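Local coordinates for protein histone-lysine N-methyltransferase SETMAR (Homo sapiens, PDB 3BO5) that methylates histone H3 with its SET domain and, fused to a mariner transposase, takes part in DNA double-strand break repair, at residues A[74-83]-A[99-107]; A[153-162]-A[196-207]. The protein carries 2 engineered substitutions. One frame throughout, in Å; residues are numbered along the deposited sequence. Where two conformers were deposited one is given.

Contact 1 (A[74-83]-A[99-107]). With ZN (zinc ion), chain B; ZN (zinc ion), chain D; ZN (zinc ion), chain C.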
# COMPACT_ATOMS: atom_id res chain seq x y z
N CYS A 74 -19.42 17.54 5.50
CA CYS A 74 -18.52 17.15 4.40
C CYS A 74 -18.89 15.77 3.94
O CYS A 74 -18.84 14.81 4.74
CB CYS A 74 -17.08 17.14 4.90
SG CYS A 74 -15.99 16.58 3.56
N SER A 75 -19.33 15.68 2.69
CA SER A 75 -19.77 14.35 2.17
C SER A 75 -18.62 13.37 2.00
O SER A 75 -18.80 12.17 1.81
CB SER A 75 -20.57 14.45 0.87
OG SER A 75 -19.89 15.20 -0.12
N CYS A 76 -17.39 13.89 2.06
CA CYS A 76 -16.22 13.02 2.13
C CYS A 76 -15.95 12.40 3.50
O CYS A 76 -15.07 11.52 3.60
CB CYS A 76 -14.94 13.74 1.64
SG CYS A 76 -15.07 14.33 -0.00
N LEU A 77 -16.61 12.89 4.54
CA LEU A 77 -16.37 12.51 5.91
C LEU A 77 -17.60 11.90 6.54
O LEU A 77 -17.93 12.22 7.69
CB LEU A 77 -15.95 13.70 6.76
CG LEU A 77 -14.59 14.26 6.37
CD1 LEU A 77 -14.15 15.44 7.26
CD2 LEU A 77 -13.53 13.21 6.39
N ARG A 78 -18.28 11.05 5.81
CA ARG A 78 -19.55 10.49 6.32
C ARG A 78 -19.40 9.53 7.49
O ARG A 78 -20.41 9.17 8.11
CB ARG A 78 -20.34 9.86 5.19
CG ARG A 78 -20.75 10.85 4.17
CD ARG A 78 -21.38 10.15 3.01
NE ARG A 78 -22.08 11.04 2.09
CZ ARG A 78 -21.90 11.03 0.77
NH1 ARG A 78 -22.60 11.85 -0.01
NH2 ARG A 78 -21.03 10.19 0.24
N HIS A 79 -18.16 9.13 7.79
CA HIS A 79 -17.89 8.25 8.93
C HIS A 79 -16.82 8.84 9.85
O HIS A 79 -16.01 8.14 10.45
CB HIS A 79 -17.59 6.83 8.42
CG HIS A 79 -18.77 6.21 7.73
ND1 HIS A 79 -18.97 6.29 6.37
CD2 HIS A 79 -19.84 5.55 8.22
CE1 HIS A 79 -20.09 5.67 6.04
NE2 HIS A 79 -20.66 5.23 7.15
N GLY A 80 -16.89 10.16 10.01
CA GLY A 80 -16.07 10.84 10.99
C GLY A 80 -14.74 11.14 10.30
O GLY A 80 -14.55 10.82 9.12
N GLU A 81 -13.84 11.77 11.02
CA GLU A 81 -12.57 12.16 10.44
C GLU A 81 -11.75 10.91 10.24
O GLU A 81 -11.78 10.03 11.08
CB GLU A 81 -11.84 13.13 11.33
CG GLU A 81 -12.55 14.50 11.34
CD GLU A 81 -11.70 15.55 12.06
OE1 GLU A 81 -11.59 15.43 13.30
OE2 GLU A 81 -11.10 16.43 11.38
N ASN A 82 -11.02 10.84 9.13
CA ASN A 82 -10.13 9.71 8.95
C ASN A 82 -8.82 9.97 9.64
O ASN A 82 -8.16 9.00 10.10
CB ASN A 82 -9.87 9.53 7.45
CG ASN A 82 -11.10 9.13 6.73
OD1 ASN A 82 -11.76 8.14 7.07
ND2 ASN A 82 -11.45 9.91 5.69
N TYR A 83 -8.42 11.24 9.67
CA TYR A 83 -7.09 11.57 10.11
C TYR A 83 -7.16 12.66 11.18
O TYR A 83 -8.10 13.48 11.20
CB TYR A 83 -6.24 12.11 8.96
CG TYR A 83 -6.27 11.17 7.75
CD1 TYR A 83 -5.62 9.93 7.81
CD2 TYR A 83 -6.96 11.54 6.58
CE1 TYR A 83 -5.60 9.06 6.70
CE2 TYR A 83 -6.94 10.68 5.46
CZ TYR A 83 -6.28 9.45 5.54
OH TYR A 83 -6.28 8.63 4.46
N ALA A 99 -16.62 -2.32 8.48
CA ALA A 99 -15.58 -1.29 8.46
C ALA A 99 -16.11 -0.13 7.67
O ALA A 99 -16.77 -0.32 6.65
CB ALA A 99 -14.31 -1.81 7.82
N GLU A 100 -15.80 1.07 8.15
CA GLU A 100 -16.19 2.31 7.45
C GLU A 100 -15.19 2.64 6.32
O GLU A 100 -14.00 2.82 6.56
CB GLU A 100 -16.24 3.46 8.44
CG GLU A 100 -17.29 3.33 9.55
CD GLU A 100 -16.84 4.02 10.84
OE1 GLU A 100 -15.64 4.41 10.95
OE2 GLU A 100 -17.69 4.18 11.75
N PRO A 101 -15.71 2.79 5.09
CA PRO A 101 -14.83 3.09 3.95
C PRO A 101 -14.22 4.49 4.07
O PRO A 101 -14.87 5.43 4.59
CB PRO A 101 -15.75 2.97 2.74
CG PRO A 101 -17.14 3.23 3.28
CD PRO A 101 -17.12 2.69 4.70
N VAL A 102 -12.97 4.60 3.65
CA VAL A 102 -12.23 5.84 3.74
C VAL A 102 -12.19 6.54 2.40
O VAL A 102 -11.71 5.96 1.36
CB VAL A 102 -10.75 5.63 4.17
CG1 VAL A 102 -9.96 6.93 4.16
CG2 VAL A 102 -10.67 4.95 5.59
N PHE A 103 -12.71 7.78 2.42
CA PHE A 103 -12.59 8.65 1.24
C PHE A 103 -11.81 9.87 1.62
O PHE A 103 -12.13 10.50 2.59
CB PHE A 103 -14.00 9.08 0.79
CG PHE A 103 -14.75 7.96 0.19
CD1 PHE A 103 -14.75 7.79 -1.21
CD2 PHE A 103 -15.48 7.08 1.01
CE1 PHE A 103 -15.45 6.72 -1.80
CE2 PHE A 103 -16.20 6.00 0.42
CZ PHE A 103 -16.18 5.85 -0.95
N GLU A 104 -10.76 10.17 0.88
CA GLU A 104 -10.09 11.50 0.99
C GLU A 104 -10.79 12.53 0.11
O GLU A 104 -11.42 12.20 -0.91
CB GLU A 104 -8.60 11.41 0.58
CG GLU A 104 -7.85 10.59 1.59
CD GLU A 104 -6.32 10.80 1.54
OE1 GLU A 104 -5.79 11.56 0.68
OE2 GLU A 104 -5.72 10.09 2.38
N CYS A 105 -10.60 13.82 0.47
CA CYS A 105 -10.99 14.88 -0.47
C CYS A 105 -10.09 14.73 -1.70
O CYS A 105 -8.99 14.21 -1.63
CB CYS A 105 -10.90 16.22 0.22
SG CYS A 105 -12.17 16.40 1.39
N ASN A 106 -10.67 15.06 -2.87
CA ASN A 106 -10.04 14.75 -4.13
C ASN A 106 -9.86 15.97 -5.01
O ASN A 106 -9.97 17.08 -4.56
CB ASN A 106 -10.75 13.60 -4.82
CG ASN A 106 -12.12 13.96 -5.33
OD1 ASN A 106 -12.43 15.12 -5.54
ND2 ASN A 106 -12.95 12.94 -5.61
N VAL A 107 -9.53 15.73 -6.28
CA VAL A 107 -9.18 16.88 -7.13
C VAL A 107 -10.42 17.79 -7.36
O VAL A 107 -10.27 18.97 -7.73
CB VAL A 107 -8.59 16.36 -8.45
CG1 VAL A 107 -9.63 15.62 -9.28
CG2 VAL A 107 -7.88 17.49 -9.24
ZN ZN B . -14.01 16.38 -0.07
ZN ZN D . -15.60 18.55 2.49
ZN ZN C . -11.64 18.57 2.17
O HOH W 1 -14.12 9.15 4.47
O HOH W 2 -17.25 6.73 4.50
O HOH W 3 -14.20 6.88 7.07
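H79 lays its side chain against the aliphatic part of E100. H79 CB comes within 3.6 Å of E100 CB, and the imidazole and carboxylate planes lie 32° apart. With CG beside the backbone N (chi1 -64°), the H79 ring is placed so that ND1 hydrogen-bonds a water at 2.6 Å, and that water donates to P101 O, so the exposed end of the contact is bridged as well as packed. Next along, N82 and V102 run alongside one another, pointing opposite ways, N82 CG 3.6 Å from V102 CG1; the amide has its strongest polar partner in N117. A second water gathers N82 ND2, F103 N and C76 O. On the buried side Y83 OH gives E104 OE2 a weak hydrogen bond of 2.6 Å, ring and carboxylate standing 87° apart, while the main polar partner of the E104 carboxylate is V120. A leucine in place of E104 would probably leave both the buried Y83 hydroxyl and V120 without their carboxylate mate. At the far end C76 SG binds a zinc ion at 2.3 Å and lies 3.8 Å from C105 SG, which binds the same ion and a second one; C62 and C109 complete the first site. C74 serves the third zinc with C62, C64 and C69. Shared thiolates of this kind make the triangular three-zinc cluster that characterises the pre-SET domain.

Contact 2 (A[153-162]-A[196-207]). With SAH (S-adenosyl-L-homocysteine), chain F.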
# COMPACT_ATOMS: atom_id res chain seq x y z
N CYS A 153 3.40 4.47 2.84
CA CYS A 153 3.45 4.43 1.38
C CYS A 153 2.25 3.66 0.85
O CYS A 153 1.59 2.96 1.60
CB CYS A 153 4.77 3.81 0.85
SG CYS A 153 4.93 2.07 1.29
N GLU A 154 1.97 3.85 -0.44
CA GLU A 154 1.00 2.92 -1.10
C GLU A 154 1.66 1.64 -1.53
O GLU A 154 2.86 1.51 -1.61
CB GLU A 154 0.43 3.55 -2.40
CG GLU A 154 -0.43 4.69 -2.14
CD GLU A 154 -0.98 5.27 -3.46
OE1 GLU A 154 -1.04 6.50 -3.54
OE2 GLU A 154 -1.34 4.49 -4.42
N TYR A 155 0.77 0.67 -1.80
CA TYR A 155 1.18 -0.48 -2.61
C TYR A 155 0.47 -0.24 -3.94
O TYR A 155 -0.74 -0.42 -4.09
CB TYR A 155 0.64 -1.73 -1.90
CG TYR A 155 1.29 -3.03 -2.39
CD1 TYR A 155 2.56 -3.45 -1.94
CD2 TYR A 155 0.60 -3.82 -3.33
CE1 TYR A 155 3.17 -4.60 -2.39
CE2 TYR A 155 1.21 -5.02 -3.81
CZ TYR A 155 2.47 -5.40 -3.34
OH TYR A 155 3.07 -6.53 -3.78
N ALA A 156 1.30 0.19 -4.92
CA ALA A 156 0.75 0.69 -6.23
C ALA A 156 1.40 -0.06 -7.41
O ALA A 156 2.53 -0.37 -7.37
CB ALA A 156 1.03 2.23 -6.38
N GLY A 157 0.60 -0.35 -8.44
CA GLY A 157 1.16 -1.01 -9.62
C GLY A 157 0.07 -1.19 -10.62
O GLY A 157 -0.81 -0.35 -10.73
N GLU A 158 0.23 -2.18 -11.50
CA GLU A 158 -0.83 -2.36 -12.49
C GLU A 158 -2.08 -2.87 -11.83
O GLU A 158 -2.03 -3.80 -11.00
CB GLU A 158 -0.41 -3.48 -13.46
CG GLU A 158 0.74 -3.11 -14.35
CD GLU A 158 1.09 -4.24 -15.28
OE1 GLU A 158 1.96 -5.03 -14.96
OE2 GLU A 158 0.37 -4.33 -16.30
N VAL A 159 -3.20 -2.30 -12.23
CA VAL A 159 -4.52 -2.75 -11.75
C VAL A 159 -5.02 -3.75 -12.78
O VAL A 159 -5.08 -3.43 -13.98
CB VAL A 159 -5.48 -1.57 -11.65
CG1 VAL A 159 -6.87 -2.00 -11.26
CG2 VAL A 159 -4.91 -0.62 -10.54
N LEU A 160 -5.29 -4.97 -12.35
CA LEU A 160 -5.49 -6.10 -13.28
C LEU A 160 -6.90 -6.61 -13.12
O LEU A 160 -7.56 -6.50 -12.09
CB LEU A 160 -4.59 -7.26 -12.90
CG LEU A 160 -3.10 -7.03 -12.95
CD1 LEU A 160 -2.30 -8.31 -12.61
CD2 LEU A 160 -2.70 -6.49 -14.30
N GLY A 161 -7.38 -7.25 -14.18
CA GLY A 161 -8.56 -8.05 -14.00
C GLY A 161 -8.27 -9.46 -13.49
O GLY A 161 -7.13 -9.97 -13.55
N PHE A 162 -9.36 -10.12 -13.05
CA PHE A 162 -9.26 -11.41 -12.43
C PHE A 162 -8.56 -12.46 -13.34
O PHE A 162 -7.69 -13.20 -12.89
CB PHE A 162 -10.67 -11.87 -12.03
CG PHE A 162 -10.72 -13.11 -11.22
CD1 PHE A 162 -11.28 -13.05 -9.95
CD2 PHE A 162 -10.37 -14.36 -11.73
CE1 PHE A 162 -11.37 -14.23 -9.19
CE2 PHE A 162 -10.45 -15.53 -10.95
CZ PHE A 162 -10.93 -15.47 -9.70
N PHE A 196 -7.36 -5.95 -7.98
CA PHE A 196 -6.09 -6.70 -8.02
C PHE A 196 -5.03 -5.72 -8.39
O PHE A 196 -5.13 -5.04 -9.39
CB PHE A 196 -6.16 -7.85 -9.06
CG PHE A 196 -7.23 -8.80 -8.76
CD1 PHE A 196 -7.03 -9.84 -7.86
CD2 PHE A 196 -8.49 -8.68 -9.38
CE1 PHE A 196 -8.07 -10.74 -7.60
CE2 PHE A 196 -9.53 -9.55 -9.09
CZ PHE A 196 -9.31 -10.57 -8.20
N VAL A 197 -3.95 -5.72 -7.59
CA VAL A 197 -2.84 -4.80 -7.88
C VAL A 197 -1.57 -5.56 -8.01
O VAL A 197 -1.28 -6.41 -7.18
CB VAL A 197 -2.70 -3.85 -6.73
CG1 VAL A 197 -1.53 -2.96 -6.94
CG2 VAL A 197 -4.01 -2.97 -6.64
N ASP A 198 -0.79 -5.25 -9.03
CA ASP A 198 0.39 -6.07 -9.30
C ASP A 198 1.54 -5.13 -9.59
O ASP A 198 1.63 -4.59 -10.74
CB ASP A 198 0.18 -6.98 -10.56
CG ASP A 198 1.36 -7.86 -10.79
OD1 ASP A 198 2.30 -7.82 -10.00
OD2 ASP A 198 1.37 -8.60 -11.80
N PRO A 199 2.47 -4.92 -8.63
CA PRO A 199 3.62 -4.07 -8.87
C PRO A 199 4.85 -4.84 -9.35
O PRO A 199 5.98 -4.34 -9.28
CB PRO A 199 3.89 -3.45 -7.47
CG PRO A 199 3.59 -4.60 -6.58
CD PRO A 199 2.37 -5.31 -7.22
N THR A 200 4.64 -6.06 -9.90
CA THR A 200 5.78 -6.91 -10.29
C THR A 200 6.64 -6.25 -11.35
O THR A 200 7.86 -6.21 -11.23
CB THR A 200 5.34 -8.21 -10.91
OG1 THR A 200 4.59 -8.93 -9.92
CG2 THR A 200 6.52 -9.05 -11.32
N TYR A 201 5.99 -5.74 -12.40
CA TYR A 201 6.76 -5.10 -13.53
C TYR A 201 6.74 -3.60 -13.50
O TYR A 201 7.73 -2.95 -13.87
CB TYR A 201 6.10 -5.54 -14.86
CG TYR A 201 6.00 -7.06 -14.94
CD1 TYR A 201 7.14 -7.83 -15.01
CD2 TYR A 201 4.74 -7.69 -14.87
CE1 TYR A 201 7.04 -9.22 -15.06
CE2 TYR A 201 4.63 -9.06 -14.94
CZ TYR A 201 5.82 -9.82 -15.00
OH TYR A 201 5.78 -11.22 -15.02
N ILE A 202 5.57 -3.05 -13.12
CA ILE A 202 5.39 -1.59 -13.04
C ILE A 202 4.83 -1.35 -11.64
O ILE A 202 3.74 -1.86 -11.33
CB ILE A 202 4.36 -1.16 -14.09
CG1 ILE A 202 4.82 -1.66 -15.49
CG2 ILE A 202 4.26 0.36 -14.02
CD1 ILE A 202 3.83 -1.40 -16.51
N GLY A 203 5.58 -0.67 -10.78
CA GLY A 203 5.04 -0.56 -9.40
C GLY A 203 5.81 0.46 -8.63
O GLY A 203 6.78 1.01 -9.14
N ASN A 204 5.34 0.72 -7.43
CA ASN A 204 5.96 1.72 -6.58
C ASN A 204 6.82 1.01 -5.53
O ASN A 204 7.05 -0.17 -5.58
CB ASN A 204 4.95 2.64 -5.97
CG ASN A 204 4.35 2.05 -4.72
OD1 ASN A 204 4.19 0.80 -4.60
ND2 ASN A 204 3.97 2.94 -3.77
N ILE A 205 7.34 1.79 -4.56
CA ILE A 205 8.30 1.23 -3.60
C ILE A 205 7.65 0.23 -2.66
O ILE A 205 8.35 -0.58 -2.02
CB ILE A 205 9.03 2.30 -2.68
CG1 ILE A 205 7.98 3.21 -2.02
CG2 ILE A 205 10.19 3.00 -3.44
CD1 ILE A 205 8.59 3.99 -0.85
N GLY A 206 6.31 0.26 -2.57
CA GLY A 206 5.64 -0.70 -1.71
C GLY A 206 5.89 -2.15 -2.08
O GLY A 206 5.71 -3.06 -1.25
N ARG A 207 6.27 -2.38 -3.34
CA ARG A 207 6.56 -3.75 -3.80
C ARG A 207 7.68 -4.37 -2.96
O ARG A 207 7.81 -5.59 -2.92
CB ARG A 207 6.93 -3.81 -5.30
CG ARG A 207 8.31 -3.17 -5.53
CD ARG A 207 8.50 -2.83 -6.95
NE ARG A 207 8.47 -4.00 -7.83
CZ ARG A 207 9.53 -4.81 -8.02
NH1 ARG A 207 10.66 -4.61 -7.31
NH2 ARG A 207 9.49 -5.83 -8.94
N SAH F . 11.83 -9.63 -0.90
CA SAH F . 11.14 -9.10 -2.12
CB SAH F . 10.17 -7.95 -1.79
CG SAH F . 8.85 -8.53 -1.24
SD SAH F . 7.93 -9.43 -2.52
C SAH F . 12.22 -8.68 -3.14
O SAH F . 13.40 -8.96 -2.96
OXT SAH F . 11.83 -8.02 -4.16
C5' SAH F . 7.57 -10.95 -1.63
C4' SAH F . 8.73 -11.94 -1.57
O4' SAH F . 9.69 -11.55 -0.59
C3' SAH F . 8.31 -13.32 -1.12
O3' SAH F . 7.82 -14.10 -2.25
C2' SAH F . 9.56 -13.90 -0.53
O2' SAH F . 10.54 -14.20 -1.54
C1' SAH F . 10.12 -12.69 0.19
N9 SAH F . 9.54 -12.50 1.53
C8 SAH F . 8.75 -11.45 1.99
N7 SAH F . 8.52 -11.62 3.28
C5 SAH F . 9.17 -12.72 3.70
C6 SAH F . 9.22 -13.34 4.96
N6 SAH F . 8.68 -12.88 6.09
N1 SAH F . 9.96 -14.53 5.00
C2 SAH F . 10.57 -15.03 3.90
N3 SAH F . 10.57 -14.45 2.65
C4 SAH F . 9.80 -13.33 2.60
O HOH W 4 3.38 -4.89 -12.81
O HOH W 5 -8.76 -4.88 -10.34
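F162, in the first turn of the helix that follows strand 157-160, meets F196 obliquely, F162 CD1 3.6 Å from F196 CZ. Their ring centroids lie 5.6 Å apart with the planes at 85°, and the F196 ring turns its edge to L160 O. On the same face as F196, L160 crosses D198 at a slant, its CD1 3.5 Å from D198 CB. D198 OD1 accepts T200 N, two residues on, in an Asx turn, and the T200 hydroxyl through its syn lone pair, leaving OD2 to a salt bridge with R168. E158 shares that arginine; its OE1 also reaches the edge of the Y201 ring, in plane, and a water ties it to D198 O and Y201 N. V159 and V197 point to the other face, and the backbone between is joined antiparallel, D198 N to E158 O at 2.7 Å. A CB on G157 would run into P199, D198 O and I202 O, and one on G203 into P199. N204 continues the pairing: its N bonds A156 O, and its CG, set between backbone N and carbonyl carbon (chi1 84°), lets ND2 donate to E154 O from above that carbonyl plane (2.8 Å, 162° at the hydrogen) while OD1 accepts A156 N at 3.0 Å. Y155 stands roughly perpendicular to P199, CZ 3.5 Å from P199 CG, turns its ring edge to G206 O and bonds through OH to Y179 O. R207 donates from NE to P199 O, in its guanidinium plane, and from NH2 to T200 O; its own carbonyl touches S-adenosylhomocysteine. In this SET-domain arrangement the chain leaves strand 193-199, turns a corner at 200-202 and passes through a 3-10 turn into the NHSC motif, where N210 and H211 bind the cofactor product.

Contact 1 closes before contact 2 opens along the chain: 74-83 and 99-107 belong to the pre-SET region, 153-162 and 196-207 to the SET domain. Their centres are 24 Å apart and the nearest atoms about 8 Å, so they do not touch, yet one mixed sheet reaches both. Strand 102-103 runs parallel to 217-223, which pairs antiparallel with 230-235; that strand pairs with 151-160, and 151-160 with 193-199. The zinc-bound module is thus linked to the catalytic domain by a chain of strand pairings, the one at 102-103 weakly bonded, with the metal cluster at one end of the path and the turn toward the cofactor pocket at the other.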